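Local atomic coordinates of secreted protein (Streptomyces lividans TK24, PDB entry 5LXZ), a protein that is a secreted copper metalloradical protein of the galactose oxidase-like AA5 family, probably oxidising small alcohol or aldehyde substrates at a mononuclear copper site. Residues M348-A360 against R406-V418. The protein carries 1 engineered substitution. Sequence-based numbering, arbitrary orientation.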
loop_
_atom_site.group_PDB
_atom_site.type_symbol
_atom_site.label_atom_id
_atom_site.label_comp_id
_atom_site.label_asym_id
_atom_site.label_seq_id
_atom_site.Cartn_x
_atom_site.Cartn_y
_atom_site.Cartn_z
ATOM N N MET A 348 -5.654 -8.200 -13.296
ATOM C CA MET A 348 -4.242 -7.976 -12.903
ATOM C C MET A 348 -4.148 -6.687 -12.132
ATOM O O MET A 348 -3.350 -5.814 -12.491
ATOM C CB MET A 348 -3.312 -7.950 -14.101
ATOM C CG MET A 348 -3.469 -9.184 -14.951
ATOM S SD MET A 348 -2.218 -9.156 -16.270
ATOM C CE MET A 348 -3.044 -10.032 -17.579
ATOM N N LEU A 349 -4.979 -6.561 -11.088
ATOM C CA LEU A 349 -4.949 -5.369 -10.248
ATOM C C LEU A 349 -4.265 -5.598 -8.915
ATOM O O LEU A 349 -3.868 -4.611 -8.264
ATOM C CB LEU A 349 -6.375 -4.896 -10.015
ATOM C CG LEU A 349 -7.029 -4.273 -11.249
ATOM C CD1 LEU A 349 -8.527 -4.034 -10.990
ATOM C CD2 LEU A 349 -6.331 -2.959 -11.569
ATOM N N GLU A 350 -4.052 -6.839 -8.495
ATOM C CA GLU A 350 -3.265 -7.066 -7.295
ATOM C C GLU A 350 -1.839 -6.636 -7.524
ATOM O O GLU A 350 -1.235 -6.959 -8.552
ATOM C CB GLU A 350 -3.285 -8.546 -6.902
ATOM C CG GLU A 350 -4.655 -8.977 -6.352
ATOM C CD GLU A 350 -4.680 -10.343 -5.669
ATOM O OE1 GLU A 350 -3.595 -10.930 -5.402
ATOM O OE2 GLU A 350 -5.811 -10.818 -5.375
ATOM N N THR A 351 -1.255 -5.904 -6.576
ATOM C CA THR A 351 0.147 -5.464 -6.652
ATOM C C THR A 351 0.391 -4.371 -7.708
ATOM O O THR A 351 1.541 -4.092 -8.044
ATOM C CB THR A 351 1.162 -6.635 -6.731
ATOM O OG1 THR A 351 1.276 -7.162 -8.077
ATOM C CG2 THR A 351 0.800 -7.723 -5.774
ATOM N N ALA A 352 -0.661 -3.755 -8.233
ATOM C CA ALA A 352 -0.554 -2.582 -9.063
ATOM C C ALA A 352 -0.328 -1.340 -8.209
ATOM O O ALA A 352 -0.735 -1.316 -7.038
ATOM C CB ALA A 352 -1.820 -2.410 -9.856
ATOM N N ASN A 353 0.276 -0.314 -8.774
ATOM C CA ASN A 353 0.382 0.953 -8.093
ATOM C C ASN A 353 -0.718 1.866 -8.595
ATOM O O ASN A 353 -1.267 1.676 -9.701
ATOM C CB ASN A 353 1.802 1.531 -8.232
ATOM C CG ASN A 353 2.216 2.333 -7.028
ATOM O OD1 ASN A 353 1.393 3.113 -6.503
ATOM N ND2 ASN A 353 3.403 2.146 -6.536
ATOM N N THR A 354 -1.024 2.903 -7.812
ATOM C CA THR A 354 -2.018 3.897 -8.145
ATOM C C THR A 354 -1.453 5.252 -7.778
ATOM O O THR A 354 -0.930 5.398 -6.664
ATOM C CB THR A 354 -3.300 3.726 -7.332
ATOM O OG1 THR A 354 -3.761 2.371 -7.416
ATOM C CG2 THR A 354 -4.371 4.661 -7.824
ATOM N N VAL A 355 -1.626 6.218 -8.666
ATOM C CA VAL A 355 -1.198 7.602 -8.425
ATOM C C VAL A 355 -2.290 8.541 -8.833
ATOM O O VAL A 355 -2.866 8.384 -9.925
ATOM C CB VAL A 355 0.088 7.926 -9.246
ATOM C CG1 VAL A 355 0.516 9.348 -9.059
ATOM C CG2 VAL A 355 1.233 7.033 -8.808
ATOM N N LEU A 356 -2.534 9.538 -7.981
ATOM C CA LEU A 356 -3.326 10.713 -8.345
ATOM C C LEU A 356 -2.364 11.624 -9.100
ATOM O O LEU A 356 -1.416 12.132 -8.502
ATOM C CB LEU A 356 -3.924 11.366 -7.117
ATOM C CG LEU A 356 -4.631 12.698 -7.317
ATOM C CD1 LEU A 356 -5.633 12.681 -8.443
ATOM C CD2 LEU A 356 -5.300 13.067 -6.018
ATOM N N LEU A 357 -2.506 11.693 -10.414
ATOM C CA LEU A 357 -1.542 12.407 -11.227
ATOM C C LEU A 357 -1.474 13.871 -10.896
ATOM O O LEU A 357 -2.462 14.467 -10.483
ATOM C CB LEU A 357 -1.849 12.257 -12.711
ATOM C CG LEU A 357 -1.787 10.836 -13.248
ATOM C CD1 LEU A 357 -2.333 10.818 -14.676
ATOM C CD2 LEU A 357 -0.373 10.293 -13.222
ATOM N N PRO A 358 -0.286 14.469 -11.089
ATOM C CA PRO A 358 -0.130 15.891 -10.867
ATOM C C PRO A 358 -0.696 16.677 -12.050
ATOM O O PRO A 358 -0.514 16.230 -13.190
ATOM C CB PRO A 358 1.389 16.048 -10.740
ATOM C CG PRO A 358 1.978 14.949 -11.491
ATOM C CD PRO A 358 0.985 13.813 -11.451
ATOM N N PRO A 359 -1.392 17.809 -11.860
ATOM C CA PRO A 359 -1.834 18.318 -10.575
ATOM C C PRO A 359 -3.098 17.636 -10.107
ATOM O O PRO A 359 -3.962 17.287 -10.911
ATOM C CB PRO A 359 -2.108 19.792 -10.869
ATOM C CG PRO A 359 -2.586 19.784 -12.287
ATOM C CD PRO A 359 -1.827 18.679 -12.984
ATOM N N ALA A 360 -3.234 17.508 -8.787
ATOM C CA ALA A 360 -4.364 16.845 -8.175
ATOM C C ALA A 360 -5.705 17.461 -8.508
ATOM O O ALA A 360 -6.718 16.785 -8.490
ATOM C CB ALA A 360 -4.189 16.781 -6.677
ATOM N N ARG A 406 4.563 -6.510 -11.833
ATOM C CA ARG A 406 4.035 -6.413 -10.474
ATOM C C ARG A 406 4.873 -5.436 -9.654
ATOM O O ARG A 406 6.079 -5.313 -9.841
ATOM C CB ARG A 406 4.098 -7.751 -9.748
ATOM C CG ARG A 406 3.170 -8.834 -10.233
ATOM C CD ARG A 406 3.421 -10.055 -9.428
ATOM N NE ARG A 406 2.468 -11.121 -9.666
ATOM C CZ ARG A 406 1.283 -11.252 -9.055
ATOM N NH1 ARG A 406 0.811 -10.304 -8.230
ATOM N NH2 ARG A 406 0.538 -12.315 -9.268
ATOM N N TYR A 407 4.247 -4.804 -8.654
ATOM C CA TYR A 407 4.967 -4.024 -7.653
ATOM C C TYR A 407 5.702 -2.768 -8.156
ATOM O O TYR A 407 6.670 -2.376 -7.531
ATOM C CB TYR A 407 5.973 -4.848 -6.828
ATOM C CG TYR A 407 5.584 -6.258 -6.531
ATOM C CD1 TYR A 407 4.652 -6.579 -5.537
ATOM C CD2 TYR A 407 6.208 -7.291 -7.185
ATOM C CE1 TYR A 407 4.317 -7.896 -5.260
ATOM C CE2 TYR A 407 5.853 -8.598 -6.899
ATOM C CZ TYR A 407 4.948 -8.891 -5.905
ATOM O OH TYR A 407 4.639 -10.231 -5.636
ATOM N N PRO A 408 5.300 -2.142 -9.268
ATOM C CA PRO A 408 6.089 -0.964 -9.665
ATOM C C PRO A 408 6.015 0.103 -8.605
ATOM O O PRO A 408 4.933 0.342 -7.998
ATOM C CB PRO A 408 5.384 -0.470 -10.939
ATOM C CG PRO A 408 3.972 -0.934 -10.742
ATOM C CD PRO A 408 4.060 -2.267 -10.036
ATOM N N GLN A 409 7.169 0.722 -8.336
ATOM C CA GLN A 409 7.204 1.933 -7.497
ATOM C C GLN A 409 6.756 3.114 -8.336
ATOM O O GLN A 409 7.015 3.159 -9.543
ATOM C CB GLN A 409 8.601 2.163 -6.955
ATOM C CG GLN A 409 9.093 1.110 -5.970
ATOM C CD GLN A 409 9.897 -0.024 -6.605
ATOM O OE1 GLN A 409 11.016 0.198 -7.078
ATOM N NE2 GLN A 409 9.354 -1.226 -6.625
ATOM N N ALA A 410 6.062 4.090 -7.739
ATOM C CA ALA A 410 5.550 5.230 -8.444
ATOM C C ALA A 410 5.475 6.430 -7.553
ATOM O O ALA A 410 4.757 6.397 -6.544
ATOM C CB ALA A 410 4.231 4.943 -9.113
ATOM N N SER A 411 6.265 7.455 -7.855
ATOM C CA SER A 411 6.366 8.646 -7.017
ATOM C C SER A 411 6.179 9.887 -7.867
ATOM O O SER A 411 6.821 10.024 -8.910
ATOM C CB SER A 411 7.741 8.706 -6.346
ATOM O OG SER A 411 7.789 7.899 -5.150
ATOM N N ILE A 412 5.318 10.792 -7.434
ATOM C CA ILE A 412 5.130 12.088 -8.077
ATOM C C ILE A 412 6.353 12.965 -7.832
ATOM O O ILE A 412 6.882 13.015 -6.715
ATOM C CB ILE A 412 3.909 12.793 -7.500
ATOM C CG1 ILE A 412 2.630 11.968 -7.756
ATOM C CG2 ILE A 412 3.771 14.186 -8.070
ATOM C CD1 ILE A 412 1.464 12.499 -6.947
ATOM N N LEU A 413 6.853 13.621 -8.882
ATOM C CA LEU A 413 7.956 14.572 -8.765
ATOM C C LEU A 413 7.451 16.006 -8.899
ATOM O O LEU A 413 6.383 16.240 -9.469
ATOM C CB LEU A 413 8.987 14.320 -9.886
ATOM C CG LEU A 413 10.052 13.250 -9.583
ATOM C CD1 LEU A 413 9.565 11.965 -9.021
ATOM C CD2 LEU A 413 10.925 13.015 -10.823
ATOM N N PRO A 414 8.254 16.971 -8.432
ATOM C CA PRO A 414 7.805 18.368 -8.419
ATOM C C PRO A 414 7.667 19.092 -9.746
ATOM O O PRO A 414 7.098 20.195 -9.775
ATOM C CB PRO A 414 8.808 19.058 -7.501
ATOM C CG PRO A 414 9.981 18.211 -7.524
ATOM C CD PRO A 414 9.507 16.799 -7.692
ATOM N N ASP A 415 8.132 18.479 -10.823
ATOM C CA ASP A 415 7.942 19.022 -12.155
ATOM C C ASP A 415 6.702 18.463 -12.867
ATOM O O ASP A 415 6.523 18.689 -14.058
ATOM C CB ASP A 415 9.192 18.811 -13.004
ATOM C CG ASP A 415 9.490 17.360 -13.262
ATOM O OD1 ASP A 415 8.865 16.470 -12.641
ATOM O OD2 ASP A 415 10.355 17.077 -14.108
ATOM N N ASP A 416 5.875 17.697 -12.139
ATOM C CA ASP A 416 4.662 17.032 -12.656
ATOM C C ASP A 416 4.931 15.725 -13.375
ATOM O O ASP A 416 3.968 15.062 -13.831
ATOM C CB ASP A 416 3.758 17.912 -13.495
ATOM C CG ASP A 416 3.270 19.118 -12.769
ATOM O OD1 ASP A 416 3.123 19.091 -11.534
ATOM O OD2 ASP A 416 2.957 20.138 -13.443
ATOM N N SER A 417 6.176 15.302 -13.466
ATOM C CA SER A 417 6.457 13.937 -13.872
ATOM C C SER A 417 6.172 12.941 -12.749
ATOM O O SER A 417 6.053 13.315 -11.588
ATOM C CB SER A 417 7.885 13.807 -14.405
ATOM O OG SER A 417 8.864 13.881 -13.422
ATOM N N VAL A 418 5.989 11.693 -13.136
ATOM C CA VAL A 418 5.842 10.593 -12.206
ATOM C C VAL A 418 6.933 9.577 -12.501
ATOM O O VAL A 418 7.023 9.058 -13.599
ATOM C CB VAL A 418 4.467 9.927 -12.295
ATOM C CG1 VAL A 418 4.349 8.804 -11.250
ATOM C CG2 VAL A 418 3.369 10.957 -12.069
HETATM O O HOH W 1 -0.993 -11.188 -6.217
HETATM O O HOH W 2 2.837 4.976 -5.014
#
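Three direct hydrogen bonds join 348-360 to 406-418, and two of them gather on Thr351. Its carbonyl O takes the backbone N-H of Tyr407 at 2.9 Å. Its OG1 receives Arg406 NH1 at 3.2 Å; the oxygen lies 21° out of the guanidinium plane. The same hydroxyl donates to Glu350 O. OG1 sits between the backbone N and the carbonyl carbon (chi1 81°), which brings it close to the extended arginine chain and leaves CG2 to meet Tyr407 CE1 at 3.6 Å. A valine here would probably leave NH1 without this acceptor and Glu350 O without its hydroxyl donor. Arg406 NH2 bonds to Gly372 O and Ser376 O. The third bond is nearly straight: Asn353 ND2 reaches Pro408 O at 2.8 Å, within the planes of both its own amide and the carbonyl.

Two waters also bridge the segments here. One links Glu350 OE1 to Arg406 NH1, while Glu350 OE2 forms a salt bridge with Arg325; another joins Asn353 OD1 and Ala410 O, and OD1 also accepts Thr354 N on a lone pair.

Strands 353-356 and 409-412 run nearly parallel, 9° apart and 7.3 Å between axes. Each is the first, outermost strand of its own four-stranded antiparallel sheet, as expected for the inner strands of successive blades in a Kelch-type beta-propeller; side chains fill the space between the blades.

Val355 puts CG2 against Ala410 CB and CG1 against Ile412 CG1 at 3.6 Å, the latter two side chains passing in opposite directions. Pro358 lays its ring against Ile412 CG2 and Val418 CG2, the latter 3.8 Å from its CD. The Leu357 side chain crosses that of Val418 at roughly a right angle, its CD2 meeting CG2. Pro358 CG also lies 3.1 Å from Asp416 O, a buried carbonyl without a hydrogen-bond partner; the Asp416 carboxylate pairs with Arg539 and Lys537.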